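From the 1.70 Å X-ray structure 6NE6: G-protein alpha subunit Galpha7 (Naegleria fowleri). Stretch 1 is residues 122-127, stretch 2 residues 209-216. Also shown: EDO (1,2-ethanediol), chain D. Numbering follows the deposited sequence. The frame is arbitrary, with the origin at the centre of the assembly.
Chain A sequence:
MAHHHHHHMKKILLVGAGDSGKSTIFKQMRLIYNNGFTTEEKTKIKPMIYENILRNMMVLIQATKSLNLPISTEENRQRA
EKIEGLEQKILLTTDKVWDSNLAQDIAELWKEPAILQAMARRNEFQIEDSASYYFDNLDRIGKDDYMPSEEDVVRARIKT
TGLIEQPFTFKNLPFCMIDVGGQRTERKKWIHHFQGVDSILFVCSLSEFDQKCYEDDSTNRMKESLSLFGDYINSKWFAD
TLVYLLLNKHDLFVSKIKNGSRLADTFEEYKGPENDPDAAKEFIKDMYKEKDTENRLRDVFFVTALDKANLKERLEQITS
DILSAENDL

Stretch 1 122-127: RNEFQI
Stretch 2 209-216: FDQKCYED

Side-chain amides are well suited to joining irregular segments, because one group can satisfy a backbone carbonyl that no neighbouring strand reaches. The Naegleria fowleri Galpha7 subunit gives a compact example, in which residues 122-127 meet residues 209-216 with 397 Å² buried. Arg-122 to Glu-124 form a 3-10 segment (phi/psi near -60/-22 at Asn-123), closed by Phe-125 N bonding to Arg-122 O at 3.0 Å; Phe-125 then extends (-128/169) and Gln-126 follows at -96/74. Opposite, Gln-211 and Lys-212 are extended (-119/156 and -97/151). The register sets CA of Asn-123 5.1 Å from CA of Gln-211, and CA of Gln-126 6.4 Å from CA of Glu-215.

Asn-123 and Gln-126 both point their CA-to-CB bonds toward the partner. Asn-123, chi1 p and chi2 -68°, directs ND2 to Asp-210 O at 3.0 Å, nearly linear at 171°. The backbone O of Asn-123 lies 3.6 Å from Gln-211 CA in a CA-H...O contact, and a water 2.6 Å from that O accepts from Lys-212 N at 2.8 Å, filling a gap too wide for direct bonding. Gln-126, folded m, m with chi3 -44°, brings NE2 to Lys-212 O at 3.1 Å (164°), while its CG packs 4.0 Å from Glu-215 CB. Gln-126 OE1 accepts from O2 of a bound ethanediol at 3.0 Å.

Glu-215 starts sideways, but t, p torsions (chi3 14°) bring its carboxylate nearer: OE1 sits 4.3 Å from Phe-125 CD1, at the ring edge, and accepts a hydrogen bond from a water 2.6 Å away, which in turn accepts from Gln-126 N at 2.9 Å. The CA-to-CB bond of Phe-125 (m, chi2 -72°) points away, and the residue is buried. Gln-211, m, t with chi3 -112°, offers NE2 to a water at 2.9 Å, which donates to Phe-125 O at 3.0 Å. Lys-212, m, m, t, t, leads its end away; its backbone O accepts from Gln-126 NE2 and its N donates to the water bound to Asn-123 O.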

# COMPACT_ATOMS: atom_id res chain seq x y z
N ARG A 122 6.67 12.90 8.92
CA ARG A 122 5.48 12.43 8.22
C ARG A 122 4.86 11.19 8.85
O ARG A 122 3.66 10.96 8.69
CB ARG A 122 5.80 12.16 6.75
CG ARG A 122 6.91 11.19 6.52
CD ARG A 122 7.25 11.22 5.04
NE ARG A 122 8.42 10.43 4.69
CZ ARG A 122 9.66 10.91 4.66
NH1 ARG A 122 9.91 12.18 4.97
NH2 ARG A 122 10.67 10.11 4.33
N ASN A 123 5.66 10.37 9.56
CA ASN A 123 5.09 9.20 10.23
C ASN A 123 4.05 9.59 11.27
O ASN A 123 3.21 8.75 11.64
CB ASN A 123 6.18 8.38 10.92
CG ASN A 123 6.87 9.15 12.02
OD1 ASN A 123 7.59 10.11 11.76
ND2 ASN A 123 6.67 8.73 13.27
N GLU A 124 4.09 10.83 11.75
CA GLU A 124 3.16 11.31 12.76
C GLU A 124 1.82 11.73 12.17
O GLU A 124 0.88 11.96 12.94
CB GLU A 124 3.78 12.48 13.53
CG GLU A 124 5.09 12.12 14.25
CD GLU A 124 5.67 13.29 15.03
OE1 GLU A 124 4.89 14.06 15.63
OE2 GLU A 124 6.91 13.45 15.04
N PHE A 125 1.72 11.81 10.85
CA PHE A 125 0.57 12.37 10.15
C PHE A 125 0.07 11.39 9.09
O PHE A 125 0.72 10.39 8.77
CB PHE A 125 0.92 13.73 9.52
CG PHE A 125 1.52 14.68 10.50
CD1 PHE A 125 0.73 15.27 11.49
CD2 PHE A 125 2.87 14.99 10.46
CE1 PHE A 125 1.27 16.14 12.41
CE2 PHE A 125 3.43 15.86 11.39
CZ PHE A 125 2.62 16.44 12.37
N GLN A 126 -1.10 11.69 8.54
CA GLN A 126 -1.78 10.78 7.62
C GLN A 126 -1.45 11.18 6.18
O GLN A 126 -2.27 11.71 5.43
CB GLN A 126 -3.28 10.76 7.90
CG GLN A 126 -3.63 10.32 9.33
CD GLN A 126 -3.15 8.91 9.66
OE1 GLN A 126 -3.30 7.98 8.86
NE2 GLN A 126 -2.54 8.75 10.83
N ILE A 127 -0.22 10.88 5.80
CA ILE A 127 0.37 11.24 4.52
C ILE A 127 0.65 9.95 3.74
O ILE A 127 1.26 9.03 4.28
CB ILE A 127 1.67 12.03 4.72
CG1 ILE A 127 1.40 13.32 5.48
CG2 ILE A 127 2.33 12.36 3.39
CD1 ILE A 127 2.64 14.00 5.94
N PHE A 209 5.43 0.68 11.66
CA PHE A 209 5.72 0.54 13.08
C PHE A 209 5.68 1.88 13.82
O PHE A 209 5.50 1.90 15.04
CB PHE A 209 7.08 -0.13 13.29
CG PHE A 209 8.27 0.72 12.93
CD1 PHE A 209 8.82 0.66 11.65
CD2 PHE A 209 8.87 1.57 13.87
CE1 PHE A 209 9.92 1.43 11.31
CE2 PHE A 209 9.98 2.34 13.54
CZ PHE A 209 10.51 2.28 12.26
N ASP A 210 5.86 3.00 13.12
CA ASP A 210 5.92 4.31 13.77
C ASP A 210 4.75 5.19 13.36
O ASP A 210 4.84 6.42 13.47
CB ASP A 210 7.27 5.00 13.51
CG ASP A 210 7.51 5.30 12.03
OD1 ASP A 210 6.65 4.97 11.19
OD2 ASP A 210 8.58 5.86 11.69
N GLN A 211 3.64 4.60 12.92
CA GLN A 211 2.49 5.36 12.45
C GLN A 211 1.26 5.09 13.31
O GLN A 211 1.13 4.04 13.93
CB GLN A 211 2.16 5.02 11.00
CG GLN A 211 3.17 5.54 10.01
CD GLN A 211 2.98 4.91 8.66
OE1 GLN A 211 3.81 4.14 8.20
NE2 GLN A 211 1.87 5.24 8.00
N LYS A 212 0.34 6.06 13.30
CA LYS A 212 -0.95 5.96 13.97
C LYS A 212 -2.04 5.53 13.00
O LYS A 212 -2.00 5.85 11.80
CB LYS A 212 -1.32 7.31 14.59
CG LYS A 212 -0.33 7.82 15.61
CD LYS A 212 -0.21 6.85 16.77
CE LYS A 212 0.69 7.37 17.89
NZ LYS A 212 0.80 6.34 18.97
N CYS A 213 -3.05 4.84 13.53
CA CYS A 213 -4.15 4.36 12.70
C CYS A 213 -4.94 5.50 12.08
O CYS A 213 -5.31 5.43 10.90
CB CYS A 213 -5.10 3.49 13.53
SG CYS A 213 -4.38 1.90 13.94
N TYR A 214 -5.26 6.52 12.87
CA TYR A 214 -6.05 7.66 12.43
C TYR A 214 -5.48 8.93 13.03
O TYR A 214 -4.80 8.90 14.07
CB TYR A 214 -7.52 7.54 12.85
CG TYR A 214 -8.21 6.32 12.35
CD1 TYR A 214 -8.76 6.29 11.07
CD2 TYR A 214 -8.33 5.18 13.14
CE1 TYR A 214 -9.40 5.17 10.60
CE2 TYR A 214 -8.98 4.06 12.68
CZ TYR A 214 -9.51 4.05 11.41
OH TYR A 214 -10.15 2.93 10.94
N GLU A 215 -5.84 10.06 12.42
CA GLU A 215 -5.35 11.33 12.94
C GLU A 215 -5.86 11.59 14.36
O GLU A 215 -5.12 12.13 15.19
CB GLU A 215 -5.75 12.47 12.00
CG GLU A 215 -5.33 13.86 12.49
CD GLU A 215 -3.81 14.05 12.60
OE1 GLU A 215 -3.03 13.22 12.07
OE2 GLU A 215 -3.39 15.06 13.22
N ASP A 216 -7.10 11.19 14.66
CA ASP A 216 -7.69 11.45 15.98
C ASP A 216 -7.69 10.21 16.87
O ASP A 216 -8.62 9.96 17.63
CB ASP A 216 -9.12 11.99 15.82
CG ASP A 216 -10.08 10.96 15.24
OD1 ASP A 216 -9.65 10.09 14.48
OD2 ASP A 216 -11.29 11.04 15.55
C1 EDO D . -2.35 6.45 4.26
O1 EDO D . -2.71 5.38 5.14
C2 EDO D . -2.71 7.78 4.92
O2 EDO D . -1.96 7.91 6.14
O HOH W 1 0.63 8.40 11.77
O HOH W 2 -1.71 10.74 12.79
O HOH W 3 0.23 7.39 8.99
O HOH W 4 -2.58 13.98 9.66
O HOH W 5 -6.08 7.59 8.49